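Local coordinates for protein chitinase (PDB 5GZT) that probably catalyses the random endo-hydrolysis of beta-1,4 linkages between N-acetylglucosamine units in chitin and chitodextrins, at residues B[661-666]-B[726-731]; B[693-698]-B[733-738]; B[755-760]-B[1010-1015]; B[763-768]-B[1107-1112]; B[937-942]-B[960-965]. All coordinates share one frame; numbering follows the deposited sequence.

Interaction 1 of 5, residues B[661-666]-B[726-731]; sequences VTMATY and SNVYDP
Tyr666 and Val728 meet first through their backbones: Val728 N donates to Tyr666 O over 2.9 Å. Behind this bond lies the buried part of the contact. The bent chain of Met663 brings CE within 4.0 Å of Val728 CG2, while Met663 CG lies 4.0 Å from Val728 CG1, and the two side chains cross at about a right angle. Both segments belong to the immunoglobulin-like domain, where the loop following strand 660-662 touches the one that leads into strand 732-738; Leu669 and Ile758 pack against Met663 as well. On the more exposed side the two tyrosines meet obliquely. Tyr729 CE1 sits over one face of the Tyr666 ring, 3.6 Å from Tyr666 CE1, with the ring planes inclined at 52°. The exposed Tyr729 is steadied by its neighbour Asn727, whose ND2 makes a nearly straight 3.0 Å hydrogen bond to Tyr729 OH. A water donates to both Thr665 O and Val728 O.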
# COMPACT_ATOMS: atom_id res chain seq x y z
N VAL B 661 -31.76 8.90 -26.17
CA VAL B 661 -32.07 9.29 -27.52
C VAL B 661 -33.59 9.47 -27.56
O VAL B 661 -34.33 8.55 -27.12
CB VAL B 661 -31.62 8.29 -28.54
CG1 VAL B 661 -32.06 8.72 -29.92
CG2 VAL B 661 -30.10 8.11 -28.49
N THR B 662 -34.04 10.65 -27.98
CA THR B 662 -35.47 11.00 -27.93
C THR B 662 -36.13 11.01 -29.33
O THR B 662 -35.61 11.64 -30.29
CB THR B 662 -35.62 12.37 -27.34
OG1 THR B 662 -34.99 12.41 -26.07
CG2 THR B 662 -37.13 12.72 -27.17
N MET B 663 -37.28 10.33 -29.43
CA MET B 663 -38.08 10.27 -30.64
C MET B 663 -38.44 11.69 -31.06
O MET B 663 -38.70 12.53 -30.22
CB MET B 663 -39.37 9.46 -30.42
CG MET B 663 -39.16 7.96 -30.04
SD MET B 663 -38.63 7.05 -31.46
CE MET B 663 -39.96 7.23 -32.65
N ALA B 664 -38.42 11.96 -32.35
CA ALA B 664 -38.87 13.30 -32.85
C ALA B 664 -40.37 13.29 -33.07
O ALA B 664 -41.00 14.29 -32.92
CB ALA B 664 -38.19 13.51 -34.20
N THR B 665 -40.97 12.17 -33.47
CA THR B 665 -42.45 12.08 -33.63
C THR B 665 -42.86 10.75 -33.00
O THR B 665 -42.05 10.12 -32.33
CB THR B 665 -42.91 12.10 -35.09
OG1 THR B 665 -42.45 10.94 -35.75
CG2 THR B 665 -42.44 13.42 -35.85
N TYR B 666 -44.10 10.33 -33.18
CA TYR B 666 -44.48 9.01 -32.72
C TYR B 666 -43.67 7.95 -33.39
O TYR B 666 -43.50 6.91 -32.82
CB TYR B 666 -46.00 8.75 -32.90
CG TYR B 666 -46.90 9.31 -31.79
CD1 TYR B 666 -46.57 9.11 -30.50
CD2 TYR B 666 -48.04 10.06 -32.07
CE1 TYR B 666 -47.31 9.63 -29.45
CE2 TYR B 666 -48.87 10.53 -31.01
CZ TYR B 666 -48.46 10.33 -29.70
OH TYR B 666 -49.11 10.75 -28.54
N SER B 726 -44.44 1.16 -35.43
CA SER B 726 -45.69 1.60 -34.81
C SER B 726 -45.36 2.71 -33.80
O SER B 726 -44.13 2.93 -33.43
CB SER B 726 -46.36 0.36 -34.19
OG SER B 726 -45.68 -0.10 -33.07
N ASN B 727 -46.39 3.42 -33.35
CA ASN B 727 -46.18 4.60 -32.56
C ASN B 727 -45.46 4.26 -31.25
O ASN B 727 -45.77 3.23 -30.62
CB ASN B 727 -47.51 5.30 -32.25
CG ASN B 727 -48.17 5.90 -33.47
OD1 ASN B 727 -47.57 6.03 -34.49
ND2 ASN B 727 -49.46 6.28 -33.34
N VAL B 728 -44.58 5.17 -30.80
CA VAL B 728 -43.84 4.96 -29.57
C VAL B 728 -44.44 5.92 -28.56
O VAL B 728 -44.25 7.12 -28.66
CB VAL B 728 -42.31 5.21 -29.78
CG1 VAL B 728 -41.61 5.19 -28.46
CG2 VAL B 728 -41.75 4.24 -30.78
N TYR B 729 -45.22 5.38 -27.62
CA TYR B 729 -45.92 6.14 -26.53
C TYR B 729 -45.16 6.14 -25.25
O TYR B 729 -45.41 6.97 -24.37
CB TYR B 729 -47.31 5.51 -26.23
CG TYR B 729 -48.25 5.64 -27.38
CD1 TYR B 729 -48.85 6.87 -27.68
CD2 TYR B 729 -48.53 4.57 -28.17
CE1 TYR B 729 -49.67 7.01 -28.80
CE2 TYR B 729 -49.39 4.68 -29.27
CZ TYR B 729 -49.94 5.91 -29.59
OH TYR B 729 -50.76 6.01 -30.67
N ASP B 730 -44.36 5.13 -25.01
CA ASP B 730 -43.61 5.03 -23.76
C ASP B 730 -42.11 4.80 -24.01
O ASP B 730 -41.77 4.41 -25.06
CB ASP B 730 -44.12 3.86 -22.98
CG ASP B 730 -45.47 4.16 -22.37
OD1 ASP B 730 -45.57 5.03 -21.45
OD2 ASP B 730 -46.37 3.55 -22.88
N PRO B 731 -41.28 4.95 -23.00
CA PRO B 731 -39.84 4.76 -23.26
C PRO B 731 -39.54 3.30 -23.65
O PRO B 731 -40.26 2.41 -23.23
CB PRO B 731 -39.21 5.11 -21.94
CG PRO B 731 -40.11 6.05 -21.30
CD PRO B 731 -41.51 5.52 -21.66
O HOH W 1 -42.59 8.98 -29.61

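Interaction 2 of 5, residues B[693-698]-B[733-738]; sequences TVSGIP and DVRVVV. With FMT (formic acid), chain J.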
# COMPACT_ATOMS: atom_id res chain seq x y z
N THR B 693 -23.03 -6.38 -26.98
CA THR B 693 -24.36 -6.73 -27.49
C THR B 693 -25.37 -5.70 -27.03
O THR B 693 -25.36 -5.28 -25.85
CB THR B 693 -24.84 -8.12 -27.02
OG1 THR B 693 -25.14 -8.03 -25.65
CG2 THR B 693 -23.79 -9.18 -27.19
N VAL B 694 -26.23 -5.27 -27.93
CA VAL B 694 -27.22 -4.25 -27.63
C VAL B 694 -28.60 -4.88 -27.92
O VAL B 694 -28.81 -5.36 -29.00
CB VAL B 694 -27.03 -3.01 -28.53
CG1 VAL B 694 -28.09 -1.92 -28.16
CG2 VAL B 694 -25.54 -2.52 -28.44
N SER B 695 -29.54 -4.80 -26.98
CA SER B 695 -30.90 -5.25 -27.26
C SER B 695 -31.86 -4.09 -26.97
O SER B 695 -31.58 -3.20 -26.12
CB SER B 695 -31.25 -6.41 -26.36
OG SER B 695 -31.39 -5.87 -25.10
N GLY B 696 -32.96 -4.09 -27.71
CA GLY B 696 -34.06 -3.21 -27.51
C GLY B 696 -34.11 -2.15 -28.58
O GLY B 696 -35.04 -1.39 -28.57
N ILE B 697 -33.15 -2.08 -29.53
CA ILE B 697 -33.23 -1.05 -30.57
C ILE B 697 -34.37 -1.51 -31.47
O ILE B 697 -34.41 -2.67 -31.79
CB ILE B 697 -31.96 -1.01 -31.42
CG1 ILE B 697 -30.69 -0.65 -30.58
CG2 ILE B 697 -32.13 -0.05 -32.58
CD1 ILE B 697 -30.68 0.75 -30.07
N PRO B 698 -35.29 -0.63 -31.88
CA PRO B 698 -36.48 -1.14 -32.65
C PRO B 698 -36.15 -1.81 -33.96
O PRO B 698 -35.12 -1.54 -34.55
CB PRO B 698 -37.27 0.13 -32.94
CG PRO B 698 -36.89 1.04 -31.78
CD PRO B 698 -35.45 0.79 -31.56
N ASP B 733 -36.59 0.49 -23.27
CA ASP B 733 -35.39 0.16 -22.53
C ASP B 733 -34.37 -0.47 -23.48
O ASP B 733 -34.66 -1.43 -24.16
CB ASP B 733 -35.70 -0.77 -21.32
CG ASP B 733 -34.44 -1.02 -20.44
OD1 ASP B 733 -33.65 -0.04 -20.16
OD2 ASP B 733 -34.26 -2.18 -20.02
N VAL B 734 -33.17 0.08 -23.53
CA VAL B 734 -32.06 -0.43 -24.34
C VAL B 734 -30.99 -1.01 -23.40
O VAL B 734 -30.66 -0.37 -22.42
CB VAL B 734 -31.48 0.69 -25.24
CG1 VAL B 734 -30.33 0.18 -26.10
CG2 VAL B 734 -32.56 1.20 -26.15
N ARG B 735 -30.52 -2.24 -23.62
CA ARG B 735 -29.62 -2.88 -22.70
C ARG B 735 -28.30 -3.19 -23.47
O ARG B 735 -28.35 -3.74 -24.54
CB ARG B 735 -30.23 -4.21 -22.16
CG ARG B 735 -31.43 -4.01 -21.27
CD ARG B 735 -30.94 -3.60 -19.93
NE ARG B 735 -32.00 -3.25 -19.03
CZ ARG B 735 -31.91 -3.16 -17.72
NH1 ARG B 735 -30.80 -3.45 -17.07
NH2 ARG B 735 -32.98 -2.85 -17.02
N VAL B 736 -27.16 -2.88 -22.85
CA VAL B 736 -25.84 -2.95 -23.47
C VAL B 736 -24.97 -3.86 -22.64
O VAL B 736 -24.73 -3.60 -21.48
CB VAL B 736 -25.16 -1.55 -23.55
CG1 VAL B 736 -23.82 -1.64 -24.28
CG2 VAL B 736 -26.10 -0.63 -24.34
N VAL B 737 -24.52 -4.97 -23.20
CA VAL B 737 -23.60 -5.79 -22.44
C VAL B 737 -22.20 -5.60 -23.07
O VAL B 737 -22.07 -5.71 -24.27
CB VAL B 737 -23.97 -7.28 -22.54
CG1 VAL B 737 -22.84 -8.12 -21.99
CG2 VAL B 737 -25.33 -7.56 -21.81
N VAL B 738 -21.20 -5.32 -22.24
CA VAL B 738 -19.82 -5.22 -22.66
C VAL B 738 -19.15 -6.55 -22.39
O VAL B 738 -18.99 -6.98 -21.23
CB VAL B 738 -19.09 -4.11 -21.88
CG1 VAL B 738 -17.68 -3.90 -22.41
CG2 VAL B 738 -19.83 -2.82 -22.04
C FMT J . -25.89 -7.23 -30.90
O1 FMT J . -25.44 -6.06 -30.74
O2 FMT J . -25.15 -8.38 -30.83
O HOH W 2 -27.70 -6.59 -24.63
O HOH W 3 -33.81 -4.29 -23.87
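An antiparallel strand pair at the margin of the immunoglobulin-like domain's four-stranded sheet joins Thr693, Val694 and Ser695 to Val737, Val736 and Arg735. Thr693 and Val737 form one hydrogen-bonded pair, with Val737 N to Thr693 O at 2.8 Å, and Ser695 and Arg735 form the next, with Ser695 N to Arg735 O at 2.9 Å; Val694 and Val736 are the non-hydrogen-bonded pair between them. Val694 N instead donates to O1 of a formate, probably from the crystallisation liquor, at 3.0 Å. The two faces of the ladder differ in character. On the face of Val694, its CG1 touches Val734 CG1 at 3.7 Å, and Ile697 CD1 reaches the same methyl at 4.0 Å. On the other face, Thr693 OG1 lies between the backbone N and the carbonyl carbon (chi1 71°), alongside Val737 and 3.4 Å from Val737 CB. Waters bridge Thr693 OG1 to Arg735 O and Ser695 OG to Asp733 O. Arg735 turns away to form a salt bridge, its NE 2.7 Å from Asp733 OD2, which it meets on the syn lone pair, while Asp733 OD1 is held by Ser755. Just past the ladder Gly696 takes a positive phi of 107°, where a CB would clash with Asp733 O. Val694 and Ile697 also pack on strands 703-707 and 714-723, so this face forms part of the apolar interior of an immunoglobulin-like beta sandwich.

Interaction 3 of 5, residues B[755-760]-B[1010-1015]; sequences SVTIMP and VPASKL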
# COMPACT_ATOMS: atom_id res chain seq x y z
N SER B 755 -28.64 -0.42 -18.68
CA SER B 755 -29.82 0.24 -19.19
C SER B 755 -29.60 1.72 -19.64
O SER B 755 -29.10 2.55 -18.89
CB SER B 755 -30.82 0.29 -18.02
OG SER B 755 -32.05 0.91 -18.43
N VAL B 756 -29.99 2.01 -20.87
CA VAL B 756 -30.14 3.37 -21.39
C VAL B 756 -31.56 3.40 -22.09
O VAL B 756 -32.29 2.36 -22.05
CB VAL B 756 -29.02 3.74 -22.35
CG1 VAL B 756 -27.71 3.82 -21.54
CG2 VAL B 756 -28.88 2.71 -23.40
N THR B 757 -31.93 4.55 -22.62
CA THR B 757 -33.30 4.87 -22.96
C THR B 757 -33.49 5.55 -24.30
O THR B 757 -32.84 6.56 -24.57
CB THR B 757 -33.84 5.70 -21.86
OG1 THR B 757 -33.64 5.01 -20.62
CG2 THR B 757 -35.25 6.00 -22.03
N ILE B 758 -34.43 5.00 -25.07
CA ILE B 758 -35.14 5.75 -26.10
C ILE B 758 -36.38 6.38 -25.52
O ILE B 758 -37.30 5.64 -25.15
CB ILE B 758 -35.45 4.88 -27.27
CG1 ILE B 758 -34.17 4.46 -27.95
CG2 ILE B 758 -36.31 5.62 -28.30
CD1 ILE B 758 -34.34 3.39 -29.05
N MET B 759 -36.41 7.73 -25.44
CA MET B 759 -37.51 8.47 -24.86
C MET B 759 -38.57 8.76 -25.91
O MET B 759 -38.26 9.04 -27.11
CB MET B 759 -37.06 9.76 -24.23
CG MET B 759 -36.19 9.54 -23.01
SD MET B 759 -37.22 9.12 -21.51
CE MET B 759 -38.37 10.39 -21.50
N PRO B 760 -39.84 8.58 -25.56
CA PRO B 760 -40.93 9.00 -26.51
C PRO B 760 -40.97 10.55 -26.67
O PRO B 760 -40.32 11.28 -25.92
CB PRO B 760 -42.19 8.51 -25.79
CG PRO B 760 -41.87 8.69 -24.35
CD PRO B 760 -40.37 8.35 -24.20
N VAL B 1010 -33.14 -2.39 -12.30
CA VAL B 1010 -34.27 -1.51 -12.68
C VAL B 1010 -33.83 -0.69 -13.89
O VAL B 1010 -32.76 -0.07 -13.87
CB VAL B 1010 -34.65 -0.57 -11.57
CG1 VAL B 1010 -35.73 0.40 -11.96
CG2 VAL B 1010 -35.05 -1.30 -10.28
N PRO B 1011 -34.66 -0.65 -14.92
CA PRO B 1011 -34.32 0.19 -16.10
C PRO B 1011 -34.30 1.64 -15.73
O PRO B 1011 -35.09 2.09 -14.85
CB PRO B 1011 -35.44 -0.10 -17.10
CG PRO B 1011 -36.52 -0.85 -16.33
CD PRO B 1011 -35.94 -1.36 -15.06
N ALA B 1012 -33.34 2.36 -16.32
CA ALA B 1012 -33.23 3.83 -16.18
C ALA B 1012 -34.56 4.54 -16.42
O ALA B 1012 -34.92 5.45 -15.71
CB ALA B 1012 -32.16 4.37 -17.13
N SER B 1013 -35.30 4.05 -17.38
CA SER B 1013 -36.53 4.68 -17.77
C SER B 1013 -37.73 4.41 -16.78
O SER B 1013 -38.82 4.86 -17.01
CB SER B 1013 -36.87 4.38 -19.22
OG SER B 1013 -37.12 3.00 -19.43
N LYS B 1014 -37.48 3.67 -15.72
CA LYS B 1014 -38.48 3.51 -14.64
C LYS B 1014 -38.05 4.18 -13.38
O LYS B 1014 -38.61 3.93 -12.33
CB LYS B 1014 -38.79 2.00 -14.51
CG LYS B 1014 -39.68 1.72 -15.70
CD LYS B 1014 -40.42 0.51 -15.64
CE LYS B 1014 -41.37 0.43 -16.82
NZ LYS B 1014 -42.02 -0.87 -16.57
N LEU B 1015 -37.09 5.08 -13.51
CA LEU B 1015 -36.60 5.84 -12.38
C LEU B 1015 -36.86 7.33 -12.52
O LEU B 1015 -36.71 7.90 -13.57
CB LEU B 1015 -35.08 5.63 -12.17
CG LEU B 1015 -34.68 4.19 -11.79
CD1 LEU B 1015 -33.14 4.02 -11.81
CD2 LEU B 1015 -35.24 3.83 -10.45
O HOH W 4 -34.54 2.52 -19.87
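Ser755 OG is gripped from two sides of a domain boundary: Ala1012 N donates to it over 2.9 Å, and Asp733 OD1 is its second hydrogen-bonding partner. With OG anti to the backbone N (chi1 -179°), the hydroxyl reaches the start of the short 3-10 turn at 1012-1013 and lies 3.3 Å from Pro1011 CA. Two residues along the strand, Thr757 makes the matching approach to Ser1013. Its OG1 and CG2 both come to 3.6 Å from Ser1013 CB, and a water joins the hydroxyls, donating to Thr757 OG1 at 2.8 Å and lying 2.7 Å from Ser1013 OG. Thr757 OG1 also bonds to Gly1107 O. Strand 754-759 of the immunoglobulin-like domain thus lies against the loop before strand 1015-1020 of the second family 18 domain. Because Ser755 OG accepts from the amide, its own proton presumably goes to the Asp733 carboxylate. The buried side chains therefore meet the loop through hydroxyls and a bridging water, which give these polar groups partners inside the interface.

Interaction 4 of 5, residues B[763-768]-B[1107-1112]; sequences GPILLG and GLRGVM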
# COMPACT_ATOMS: atom_id res chain seq x y z
N GLY B 763 -40.80 13.52 -24.16
CA GLY B 763 -39.69 13.71 -23.24
C GLY B 763 -39.94 13.29 -21.79
O GLY B 763 -40.76 12.39 -21.51
N PRO B 764 -39.17 13.84 -20.88
CA PRO B 764 -39.19 13.39 -19.49
C PRO B 764 -40.42 13.87 -18.77
O PRO B 764 -40.99 14.89 -19.20
CB PRO B 764 -37.95 14.00 -18.90
CG PRO B 764 -37.49 15.01 -19.79
CD PRO B 764 -38.08 14.81 -21.13
N ILE B 765 -40.80 13.18 -17.69
CA ILE B 765 -41.86 13.71 -16.87
C ILE B 765 -41.34 14.72 -15.86
O ILE B 765 -40.11 14.76 -15.53
CB ILE B 765 -42.65 12.58 -16.18
CG1 ILE B 765 -41.81 11.88 -15.13
CG2 ILE B 765 -43.12 11.59 -17.22
CD1 ILE B 765 -42.62 10.88 -14.28
N LEU B 766 -42.26 15.56 -15.42
CA LEU B 766 -42.05 16.45 -14.35
C LEU B 766 -43.22 16.31 -13.39
O LEU B 766 -44.36 16.84 -13.66
CB LEU B 766 -41.93 17.89 -14.93
CG LEU B 766 -41.05 18.83 -14.07
CD1 LEU B 766 -40.86 20.20 -14.76
CD2 LEU B 766 -41.50 19.02 -12.66
N LEU B 767 -42.95 15.71 -12.23
CA LEU B 767 -44.02 15.32 -11.28
C LEU B 767 -43.90 16.13 -10.02
O LEU B 767 -42.83 16.18 -9.43
CB LEU B 767 -43.88 13.82 -10.99
CG LEU B 767 -44.98 13.22 -10.14
CD1 LEU B 767 -45.20 11.71 -10.46
CD2 LEU B 767 -44.72 13.42 -8.67
N GLY B 768 -44.99 16.81 -9.63
CA GLY B 768 -45.04 17.52 -8.41
C GLY B 768 -45.95 16.86 -7.43
O GLY B 768 -47.09 16.49 -7.80
N GLY B 1107 -30.88 8.95 -18.90
CA GLY B 1107 -32.02 8.21 -19.47
C GLY B 1107 -33.10 7.89 -18.47
O GLY B 1107 -33.82 6.91 -18.63
N LEU B 1108 -33.24 8.73 -17.49
CA LEU B 1108 -34.28 8.58 -16.49
C LEU B 1108 -35.66 8.98 -17.04
O LEU B 1108 -35.78 9.67 -18.08
CB LEU B 1108 -33.99 9.27 -15.19
CG LEU B 1108 -32.61 9.05 -14.57
CD1 LEU B 1108 -32.56 9.75 -13.24
CD2 LEU B 1108 -32.25 7.58 -14.43
N ARG B 1109 -36.72 8.50 -16.37
CA ARG B 1109 -38.07 8.88 -16.81
C ARG B 1109 -38.30 10.39 -16.62
O ARG B 1109 -38.99 10.98 -17.43
CB ARG B 1109 -39.18 8.11 -16.12
CG ARG B 1109 -40.56 8.31 -16.70
CD ARG B 1109 -40.65 7.64 -18.04
NE ARG B 1109 -41.78 8.03 -18.87
CZ ARG B 1109 -41.85 9.06 -19.70
NH1 ARG B 1109 -40.85 9.96 -19.80
NH2 ARG B 1109 -42.94 9.22 -20.45
N GLY B 1110 -37.77 10.96 -15.56
CA GLY B 1110 -37.98 12.37 -15.28
C GLY B 1110 -37.57 12.78 -13.90
O GLY B 1110 -36.70 12.11 -13.30
N VAL B 1111 -38.21 13.83 -13.39
CA VAL B 1111 -37.91 14.41 -12.14
C VAL B 1111 -39.23 14.59 -11.39
O VAL B 1111 -40.22 14.93 -12.00
CB VAL B 1111 -37.30 15.86 -12.32
CG1 VAL B 1111 -36.98 16.45 -10.97
CG2 VAL B 1111 -36.04 15.78 -13.24
N MET B 1112 -39.15 14.50 -10.05
CA MET B 1112 -40.19 14.68 -9.16
C MET B 1112 -39.74 15.61 -8.06
O MET B 1112 -38.53 15.66 -7.72
CB MET B 1112 -40.38 13.29 -8.57
CG MET B 1112 -41.02 13.14 -7.29
SD MET B 1112 -40.23 13.32 -5.72
CE MET B 1112 -39.39 11.83 -5.26
O HOH W 5 -43.26 11.55 -22.20
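Arg1109 is the first residue of 1107-1112 to engage 763-768, two positions after Gly1107 closes the preceding helix with a Schellman motif. Its CG is anti to the backbone N (chi1 -171°), and the chain then bends at chi2, crossing Ile765 at about a right angle. The guanidinium lies flat against Ile765 CG2, which sits 3.7 Å above the centre of its plane. At the edge, NH1 donates to Gly763 O, which lies in the guanidinium plane, over 3.0 Å, and a water accepts from Arg1109 NH2 while donating to that same carbonyl. An alanine here would probably leave Gly763 O without its charged donor and open a gap beside the Ile765 methyl. The backbone of Arg1109 also starts a parallel ladder, its O accepting from Ile765 N at 2.9 Å. Gly1110 follows, its CA 3.2 Å from Ile765 O; a CB at this position would clash with that oxygen. Val1111 N then donates to Ile765 O, and Val1111 O accepts from Leu767 N at 2.8 Å. Met1112 ends the contact with its CG 4.0 Å from Leu767 CD2. This pairing of the first and last strands closes the TIM barrel, and the guanidinium, bound by a carbonyl and a water in its plane and a methyl over one face, extends the backbone bonding just ahead of the ladder.

Interaction 5 of 5, residues B[937-942]-B[960-965]; sequences YELAIA and QYLDYM. With PO4 (phosphate ion), chain D.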
# COMPACT_ATOMS: atom_id res chain seq x y z
N TYR B 937 -54.32 3.65 -17.20
CA TYR B 937 -54.06 4.13 -15.86
C TYR B 937 -52.64 3.75 -15.40
O TYR B 937 -52.22 2.61 -15.57
CB TYR B 937 -55.07 3.52 -14.86
CG TYR B 937 -56.51 3.97 -15.20
CD1 TYR B 937 -56.98 5.23 -14.78
CD2 TYR B 937 -57.41 3.12 -15.78
CE1 TYR B 937 -58.27 5.66 -15.00
CE2 TYR B 937 -58.74 3.58 -16.09
CZ TYR B 937 -59.16 4.84 -15.65
OH TYR B 937 -60.48 5.35 -15.94
N GLU B 938 -51.94 4.71 -14.80
CA GLU B 938 -50.57 4.51 -14.31
C GLU B 938 -50.62 3.87 -12.96
O GLU B 938 -51.57 4.08 -12.17
CB GLU B 938 -49.82 5.88 -14.17
CG GLU B 938 -49.44 6.54 -15.48
CD GLU B 938 -48.55 7.76 -15.29
OE1 GLU B 938 -48.35 8.18 -14.15
OE2 GLU B 938 -48.02 8.27 -16.33
N LEU B 939 -49.57 3.15 -12.66
CA LEU B 939 -49.24 2.66 -11.32
C LEU B 939 -47.78 3.02 -11.02
O LEU B 939 -46.90 2.67 -11.82
CB LEU B 939 -49.43 1.15 -11.25
CG LEU B 939 -49.11 0.46 -9.93
CD1 LEU B 939 -50.09 0.93 -8.88
CD2 LEU B 939 -49.21 -1.05 -10.03
N ALA B 940 -47.51 3.70 -9.90
CA ALA B 940 -46.16 4.05 -9.55
C ALA B 940 -46.00 3.82 -8.06
O ALA B 940 -46.98 3.54 -7.39
CB ALA B 940 -45.92 5.51 -9.88
N ILE B 941 -44.78 3.89 -7.57
CA ILE B 941 -44.52 3.98 -6.15
C ILE B 941 -43.56 5.08 -5.89
O ILE B 941 -42.91 5.60 -6.83
CB ILE B 941 -43.86 2.73 -5.58
CG1 ILE B 941 -42.45 2.50 -6.23
CG2 ILE B 941 -44.71 1.54 -5.92
CD1 ILE B 941 -41.77 1.24 -5.59
N ALA B 942 -43.53 5.50 -4.64
CA ALA B 942 -42.40 6.26 -4.09
C ALA B 942 -41.55 5.32 -3.34
O ALA B 942 -42.07 4.49 -2.63
CB ALA B 942 -42.86 7.31 -3.13
N GLN B 960 -41.49 -4.18 -13.58
CA GLN B 960 -42.40 -4.54 -14.65
C GLN B 960 -43.87 -4.06 -14.48
O GLN B 960 -44.50 -3.91 -15.44
CB GLN B 960 -42.49 -6.07 -14.88
CG GLN B 960 -43.01 -6.82 -13.65
CD GLN B 960 -42.92 -8.38 -13.82
OE1 GLN B 960 -42.23 -9.06 -13.08
NE2 GLN B 960 -43.57 -8.88 -14.76
N TYR B 961 -44.35 -3.92 -13.25
CA TYR B 961 -45.73 -3.49 -12.97
C TYR B 961 -45.89 -1.97 -12.94
O TYR B 961 -47.01 -1.53 -12.79
CB TYR B 961 -46.07 -4.06 -11.57
CG TYR B 961 -45.92 -5.59 -11.52
CD1 TYR B 961 -46.53 -6.42 -12.46
CD2 TYR B 961 -45.15 -6.21 -10.54
CE1 TYR B 961 -46.39 -7.81 -12.42
CE2 TYR B 961 -44.98 -7.63 -10.51
CZ TYR B 961 -45.60 -8.39 -11.44
OH TYR B 961 -45.45 -9.76 -11.37
N LEU B 962 -44.76 -1.21 -12.93
CA LEU B 962 -44.71 0.17 -12.61
C LEU B 962 -44.43 1.06 -13.80
O LEU B 962 -43.62 0.72 -14.66
CB LEU B 962 -43.62 0.47 -11.57
CG LEU B 962 -43.92 -0.26 -10.22
CD1 LEU B 962 -42.78 0.02 -9.27
CD2 LEU B 962 -45.22 0.14 -9.62
N ASP B 963 -45.09 2.20 -13.90
CA ASP B 963 -44.69 3.19 -14.86
C ASP B 963 -43.34 3.82 -14.48
O ASP B 963 -42.55 4.11 -15.32
CB ASP B 963 -45.78 4.25 -15.01
CG ASP B 963 -46.99 3.70 -15.70
OD1 ASP B 963 -47.77 3.01 -15.03
OD2 ASP B 963 -47.13 3.86 -16.92
N TYR B 964 -43.10 4.03 -13.20
CA TYR B 964 -41.82 4.55 -12.72
C TYR B 964 -41.85 4.38 -11.21
O TYR B 964 -42.96 4.15 -10.60
CB TYR B 964 -41.60 6.05 -13.14
CG TYR B 964 -42.87 6.89 -12.98
CD1 TYR B 964 -43.16 7.49 -11.79
CD2 TYR B 964 -43.80 6.99 -13.96
CE1 TYR B 964 -44.36 8.14 -11.59
CE2 TYR B 964 -44.96 7.72 -13.78
CZ TYR B 964 -45.25 8.28 -12.61
OH TYR B 964 -46.46 8.96 -12.35
N MET B 965 -40.67 4.56 -10.60
CA MET B 965 -40.46 4.69 -9.15
C MET B 965 -40.02 6.12 -8.91
O MET B 965 -39.04 6.52 -9.55
CB MET B 965 -39.34 3.75 -8.69
CG MET B 965 -39.63 2.31 -9.06
SD MET B 965 -38.22 1.36 -8.51
CE MET B 965 -38.73 -0.24 -9.11
P PO4 D . -61.46 8.19 -14.18
O1 PO4 D . -60.67 7.88 -12.90
O2 PO4 D . -62.63 7.31 -14.01
O3 PO4 D . -61.74 9.62 -14.16
O4 PO4 D . -60.68 7.75 -15.44
O HOH W 6 -46.52 6.69 -17.75
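Leu962 lies between Leu939 and Ile941 at the apolar centre, its CD2 3.9 Å from Leu939 CG and its CD1 3.9 Å from Ile941 CG1. These side chains fill the join between strands 938-943 and 964-967, neighbouring parallel strands of the second TIM barrel. Ile941 crosses Leu962 at about a right angle yet runs side by side with Met965, whose CG packs on Ile941 CG1. On the other face of the sheet, Ala940 CB touches Tyr964 CE1 at 3.5 Å. Further out, Leu939 is gripped twice by one residue: Asp963 N donates to Leu939 O at 2.8 Å, and Leu939 N donates to Asp963 OD1 at 3.0 Å. At the polar edge Tyr964 OH donates to Glu938 OE1 over 2.7 Å, the ring standing 79° from the carboxylate plane. A phenylalanine in place of Tyr964 would probably leave Glu938 OE1 without this donor, its carboxylate less fixed in rotation. Glu938 OE2 is also bound by His790 and Asp963 OD2 by Tyr936, which likely eases the proximity of two acids. Between them one water donates to both, 2.6 Å from Glu938 OE2 and 3.0 Å from Asp963 OD2.

In the fold
Followed from the N terminus, interaction 1 opens first, and its loop closes at 726-731 within the immunoglobulin-like domain. Interaction 2 crosses it: 693-698 lies inside that loop, while 733-738 comes just after. Interaction 3 leaves the same sheet at 755-760, where strand 754-759 runs between strands 660-662 and 732-738, and closes 250 residues later in the second family 18 domain. Interaction 4 crosses interaction 3, since 763-768 lies within that long loop and 1107-1112 beyond it; it joins the barrel's first and last strands. Interaction 5 nests inside both. Lys1014 O to Met965 N joins neighbouring parts of the barrel, while interaction 3 also touches interaction 4, tying the immunoglobulin-like sheet to the barrel.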